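Local coordinates for N-acetyltransferase family protein (Bacillus anthracis, PDB 3LNB) that probably transfers acetyl groups from acetyl-coenzyme A to arylamines, inactivates the antibiotic sulfamethoxazole, and binds coenzyme A, at residues T185-K197 and D213-P225. The protein carries 1 engineered substitution. Numbering follows the deposited sequence.
Sequences TTQKGTHILEMRK and DEWKIGYAFTLDP
Strands 191-196 and 216-225 run antiparallel, pairing His191 with Phe221, Leu193 with Tyr219 and Met195 with Lys216; one classic beta bulge interrupts the ladder and another closes its end at Phe221. At the end, Phe221 O accepts from Thr190 N at 3.0 Å and from His191 N at 2.9 Å; at the interruption, Leu193 O takes Gly218 N at 2.7 Å and, weakly, Tyr219 N. Glycine suits position 218, where a CB would press on Leu193 CD2. His191 CB lies over the Phe221 ring, 3.6 Å from its centroid, and Leu193 CB sits similarly over Tyr219, flat rings accepting cross-strand CH groups. Thr190 OG1 and His191 ND1 share a hydrogen bond of 2.6 Å in the imidazole plane, which helps hold the ring's rotation. At the far end Arg196 lays its guanidinium across the Trp215 indole, the planes 20° apart; CD rests over the five-membered ring, while NH1 donates to Asp213 O at 3.3 Å and NE pairs with Glu178. Lys216 curls back, bent at chi3 (97°), and its NZ joins Lys216 N on Met195 O from the opposite face of that carbonyl. The middle of this face, from His191 and Phe221 to Leu193 and Tyr219, is thus aromatic and apolar; there Tyr219 packs edge-to-face with His138 and its OH bonds weakly to Asp153, both of a probable Cys-His-Asp triad, whereas charged chains and an indole pack at the partly exposed 196-197/213-216 end.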
loop_
_atom_site.group_PDB
_atom_site.type_symbol
_atom_site.label_atom_id
_atom_site.label_comp_id
_atom_site.label_asym_id
_atom_site.label_seq_id
_atom_site.Cartn_x
_atom_site.Cartn_y
_atom_site.Cartn_z
ATOM N N THR A 185 -22.747 -1.944 4.779
ATOM C CA THR A 185 -22.661 -0.619 5.354
ATOM C C THR A 185 -22.056 -0.746 6.748
ATOM O O THR A 185 -22.337 -1.706 7.473
ATOM C CB THR A 185 -24.055 0.027 5.464
ATOM O OG1 THR A 185 -24.670 0.065 4.172
ATOM C CG2 THR A 185 -23.938 1.441 6.000
ATOM N N THR A 186 -21.200 0.210 7.103
ATOM C CA THR A 186 -20.572 0.246 8.418
ATOM C C THR A 186 -20.509 1.716 8.808
ATOM O O THR A 186 -20.867 2.593 8.014
ATOM C CB THR A 186 -19.117 -0.287 8.418
ATOM O OG1 THR A 186 -18.266 0.652 7.748
ATOM C CG2 THR A 186 -19.028 -1.631 7.720
ATOM N N GLN A 187 -20.057 1.984 10.023
ATOM C CA GLN A 187 -19.935 3.353 10.496
ATOM C C GLN A 187 -18.997 4.159 9.605
ATOM O O GLN A 187 -19.056 5.387 9.578
ATOM C CB GLN A 187 -19.385 3.374 11.924
ATOM C CG GLN A 187 -20.376 2.952 12.979
ATOM C CD GLN A 187 -21.637 3.787 12.924
ATOM O OE1 GLN A 187 -22.573 3.485 12.174
ATOM N NE2 GLN A 187 -21.663 4.861 13.706
ATOM N N LYS A 188 -18.126 3.474 8.872
ATOM C CA LYS A 188 -17.169 4.189 8.045
ATOM C C LYS A 188 -17.315 4.014 6.542
ATOM O O LYS A 188 -16.477 4.503 5.790
ATOM C CB LYS A 188 -15.748 3.815 8.472
ATOM C CG LYS A 188 -15.486 3.971 9.972
ATOM C CD LYS A 188 -15.683 5.411 10.443
ATOM C CE LYS A 188 -15.330 5.564 11.926
ATOM N NZ LYS A 188 -15.605 6.933 12.429
ATOM N N GLY A 189 -18.369 3.338 6.094
ATOM C CA GLY A 189 -18.521 3.161 4.662
ATOM C C GLY A 189 -19.685 2.332 4.156
ATOM O O GLY A 189 -20.609 1.998 4.898
ATOM N N THR A 190 -19.622 2.000 2.869
ATOM C CA THR A 190 -20.650 1.216 2.201
ATOM C C THR A 190 -20.117 -0.159 1.806
ATOM O O THR A 190 -20.888 -1.088 1.565
ATOM C CB THR A 190 -21.143 1.933 0.929
ATOM O OG1 THR A 190 -20.017 2.286 0.114
ATOM C CG2 THR A 190 -21.888 3.198 1.288
ATOM N N HIS A 191 -18.796 -0.277 1.735
ATOM C CA HIS A 191 -18.152 -1.532 1.364
ATOM C C HIS A 191 -17.019 -1.823 2.339
ATOM O O HIS A 191 -16.563 -0.936 3.064
ATOM C CB HIS A 191 -17.555 -1.446 -0.049
ATOM C CG HIS A 191 -18.541 -1.069 -1.112
ATOM N ND1 HIS A 191 -19.270 0.100 -1.073
ATOM C CD2 HIS A 191 -18.896 -1.696 -2.259
ATOM C CE1 HIS A 191 -20.032 0.179 -2.151
ATOM N NE2 HIS A 191 -19.823 -0.898 -2.887
ATOM N N ILE A 192 -16.567 -3.070 2.342
ATOM C CA ILE A 192 -15.479 -3.482 3.206
ATOM C C ILE A 192 -14.615 -4.499 2.489
ATOM O O ILE A 192 -15.058 -5.177 1.562
ATOM C CB ILE A 192 -15.981 -4.165 4.514
ATOM C CG1 ILE A 192 -16.811 -5.410 4.170
ATOM C CG2 ILE A 192 -16.793 -3.192 5.350
ATOM C CD1 ILE A 192 -17.207 -6.234 5.380
ATOM N N LEU A 193 -13.363 -4.568 2.907
ATOM C CA LEU A 193 -12.447 -5.557 2.388
ATOM C C LEU A 193 -12.185 -6.368 3.646
ATOM O O LEU A 193 -11.718 -5.825 4.649
ATOM C CB LEU A 193 -11.146 -4.929 1.885
ATOM C CG LEU A 193 -10.059 -5.960 1.535
ATOM C CD1 LEU A 193 -9.040 -5.359 0.593
ATOM C CD2 LEU A 193 -9.379 -6.451 2.805
ATOM N N GLU A 194 -12.530 -7.647 3.612
ATOM C CA GLU A 194 -12.302 -8.515 4.758
ATOM C C GLU A 194 -11.098 -9.379 4.438
ATOM O O GLU A 194 -10.740 -9.539 3.270
ATOM C CB GLU A 194 -13.517 -9.404 5.023
ATOM C CG GLU A 194 -14.732 -8.647 5.514
ATOM C CD GLU A 194 -15.774 -9.568 6.126
ATOM O OE1 GLU A 194 -16.333 -10.413 5.395
ATOM O OE2 GLU A 194 -16.023 -9.447 7.342
ATOM N N MET A 195 -10.484 -9.949 5.467
ATOM C CA MET A 195 -9.306 -10.774 5.255
ATOM C C MET A 195 -9.092 -11.787 6.377
ATOM O O MET A 195 -9.689 -11.679 7.446
ATOM C CB MET A 195 -8.077 -9.870 5.167
ATOM C CG MET A 195 -7.706 -9.237 6.505
ATOM S SD MET A 195 -6.355 -8.039 6.408
ATOM C CE MET A 195 -6.596 -7.177 7.967
ATOM N N ARG A 196 -8.226 -12.763 6.112
ATOM C CA ARG A 196 -7.867 -13.799 7.082
ATOM C C ARG A 196 -6.632 -14.534 6.561
ATOM O O ARG A 196 -6.249 -14.366 5.398
ATOM C CB ARG A 196 -9.015 -14.800 7.280
ATOM C CG ARG A 196 -9.348 -15.628 6.053
ATOM C CD ARG A 196 -10.304 -16.782 6.382
ATOM N NE ARG A 196 -10.629 -17.566 5.190
ATOM C CZ ARG A 196 -11.425 -18.635 5.180
ATOM N NH1 ARG A 196 -11.987 -19.070 6.299
ATOM N NH2 ARG A 196 -11.681 -19.260 4.040
ATOM N N LYS A 197 -6.011 -15.337 7.422
ATOM C CA LYS A 197 -4.831 -16.107 7.033
ATOM C C LYS A 197 -5.155 -17.029 5.861
ATOM O O LYS A 197 -5.955 -17.965 5.997
ATOM C CB LYS A 197 -4.331 -16.960 8.203
ATOM C CG LYS A 197 -3.647 -16.193 9.326
ATOM C CD LYS A 197 -4.646 -15.429 10.185
ATOM C CE LYS A 197 -3.950 -14.834 11.397
ATOM N NZ LYS A 197 -2.717 -14.072 10.991
ATOM N N ASP A 213 -7.585 -17.388 10.889
ATOM C CA ASP A 213 -8.537 -18.285 10.239
ATOM C C ASP A 213 -9.926 -17.690 10.054
ATOM O O ASP A 213 -10.652 -18.083 9.133
ATOM C CB ASP A 213 -8.646 -19.603 11.011
ATOM C CG ASP A 213 -8.622 -19.416 12.522
ATOM O OD1 ASP A 213 -8.927 -20.396 13.235
ATOM O OD2 ASP A 213 -8.291 -18.310 13.004
ATOM N N GLU A 214 -10.309 -16.741 10.906
ATOM C CA GLU A 214 -11.634 -16.144 10.779
ATOM C C GLU A 214 -11.639 -14.800 10.038
ATOM O O GLU A 214 -10.790 -13.942 10.278
ATOM C CB GLU A 214 -12.259 -15.979 12.158
ATOM C CG GLU A 214 -12.198 -17.246 13.012
ATOM C CD GLU A 214 -12.975 -17.100 14.301
ATOM O OE1 GLU A 214 -12.983 -15.982 14.854
ATOM O OE2 GLU A 214 -13.570 -18.100 14.764
ATOM N N TRP A 215 -12.605 -14.629 9.137
ATOM C CA TRP A 215 -12.723 -13.397 8.365
ATOM C C TRP A 215 -12.914 -12.201 9.274
ATOM O O TRP A 215 -13.645 -12.272 10.250
ATOM C CB TRP A 215 -13.904 -13.475 7.400
ATOM C CG TRP A 215 -13.712 -14.434 6.287
ATOM C CD1 TRP A 215 -14.253 -15.680 6.180
ATOM C CD2 TRP A 215 -12.945 -14.219 5.099
ATOM N NE1 TRP A 215 -13.875 -16.254 4.989
ATOM C CE2 TRP A 215 -13.071 -15.379 4.306
ATOM C CE3 TRP A 215 -12.160 -13.155 4.626
ATOM C CZ2 TRP A 215 -12.444 -15.511 3.059
ATOM C CZ3 TRP A 215 -11.535 -13.286 3.382
ATOM C CH2 TRP A 215 -11.684 -14.457 2.616
ATOM N N LYS A 216 -12.254 -11.097 8.951
ATOM C CA LYS A 216 -12.370 -9.895 9.761
ATOM C C LYS A 216 -12.225 -8.678 8.850
ATOM O O LYS A 216 -11.627 -8.764 7.779
ATOM C CB LYS A 216 -11.275 -9.886 10.832
ATOM C CG LYS A 216 -9.947 -9.302 10.357
ATOM C CD LYS A 216 -8.773 -9.839 11.155
ATOM C CE LYS A 216 -8.091 -10.999 10.427
ATOM N NZ LYS A 216 -8.944 -12.217 10.388
ATOM N N ILE A 217 -12.777 -7.548 9.276
ATOM C CA ILE A 217 -12.692 -6.339 8.466
ATOM C C ILE A 217 -11.276 -5.778 8.410
ATOM O O ILE A 217 -10.655 -5.539 9.442
ATOM C CB ILE A 217 -13.609 -5.230 9.015
ATOM C CG1 ILE A 217 -15.073 -5.633 8.851
ATOM C CG2 ILE A 217 -13.319 -3.914 8.295
ATOM C CD1 ILE A 217 -16.033 -4.681 9.504
ATOM N N GLY A 218 -10.772 -5.584 7.195
ATOM C CA GLY A 218 -9.455 -4.994 7.028
ATOM C C GLY A 218 -9.718 -3.503 7.056
ATOM O O GLY A 218 -9.171 -2.765 7.880
ATOM N N TYR A 219 -10.576 -3.059 6.145
ATOM C CA TYR A 219 -10.961 -1.658 6.086
ATOM C C TYR A 219 -12.304 -1.469 5.401
ATOM O O TYR A 219 -12.768 -2.327 4.647
ATOM C CB TYR A 219 -9.903 -0.805 5.372
ATOM C CG TYR A 219 -9.513 -1.282 3.990
ATOM C CD1 TYR A 219 -8.344 -2.017 3.796
ATOM C CD2 TYR A 219 -10.307 -0.995 2.875
ATOM C CE1 TYR A 219 -7.967 -2.453 2.535
ATOM C CE2 TYR A 219 -9.940 -1.430 1.597
ATOM C CZ TYR A 219 -8.769 -2.155 1.437
ATOM O OH TYR A 219 -8.379 -2.579 0.196
ATOM N N ALA A 220 -12.929 -0.342 5.709
ATOM C CA ALA A 220 -14.201 0.031 5.128
ATOM C C ALA A 220 -13.882 1.126 4.124
ATOM O O ALA A 220 -12.843 1.778 4.228
ATOM C CB ALA A 220 -15.131 0.566 6.203
ATOM N N PHE A 221 -14.767 1.319 3.153
ATOM C CA PHE A 221 -14.590 2.360 2.147
ATOM C C PHE A 221 -15.897 2.648 1.417
ATOM O O PHE A 221 -16.892 1.943 1.600
ATOM C CB PHE A 221 -13.494 1.984 1.132
ATOM C CG PHE A 221 -13.816 0.783 0.283
ATOM C CD1 PHE A 221 -13.640 -0.509 0.774
ATOM C CD2 PHE A 221 -14.295 0.946 -1.015
ATOM C CE1 PHE A 221 -13.936 -1.622 -0.017
ATOM C CE2 PHE A 221 -14.596 -0.163 -1.814
ATOM C CZ PHE A 221 -14.416 -1.444 -1.317
ATOM N N THR A 222 -15.886 3.710 0.617
ATOM C CA THR A 222 -17.046 4.113 -0.175
ATOM C C THR A 222 -16.561 4.268 -1.613
ATOM O O THR A 222 -15.371 4.111 -1.890
ATOM C CB THR A 222 -17.624 5.470 0.288
ATOM O OG1 THR A 222 -16.717 6.520 -0.064
ATOM C CG2 THR A 222 -17.837 5.479 1.793
ATOM N N LEU A 223 -17.472 4.572 -2.527
ATOM C CA LEU A 223 -17.096 4.742 -3.919
ATOM C C LEU A 223 -17.043 6.225 -4.322
ATOM O O LEU A 223 -17.118 6.562 -5.504
ATOM C CB LEU A 223 -18.057 3.953 -4.828
ATOM C CG LEU A 223 -18.162 2.452 -4.495
ATOM C CD1 LEU A 223 -19.062 1.757 -5.497
ATOM C CD2 LEU A 223 -16.780 1.805 -4.504
ATOM N N ASP A 224 -16.908 7.104 -3.330
ATOM C CA ASP A 224 -16.802 8.543 -3.580
ATOM C C ASP A 224 -15.376 8.861 -4.047
ATOM O O ASP A 224 -14.419 8.696 -3.290
ATOM C CB ASP A 224 -17.082 9.354 -2.305
ATOM C CG ASP A 224 -18.454 9.082 -1.716
ATOM O OD1 ASP A 224 -19.436 9.005 -2.484
ATOM O OD2 ASP A 224 -18.552 8.963 -0.474
ATOM N N PRO A 225 -15.221 9.334 -5.295
ATOM C CA PRO A 225 -13.924 9.685 -5.890
ATOM C C PRO A 225 -13.198 10.801 -5.140
ATOM O O PRO A 225 -13.800 11.820 -4.805
ATOM C CB PRO A 225 -14.295 10.136 -7.303
ATOM C CG PRO A 225 -15.570 9.411 -7.581
ATOM C CD PRO A 225 -16.308 9.513 -6.272
HETATM O O HOH W 1 -13.693 4.853 4.828
HETATM O O HOH W 2 -20.223 4.067 -1.664
#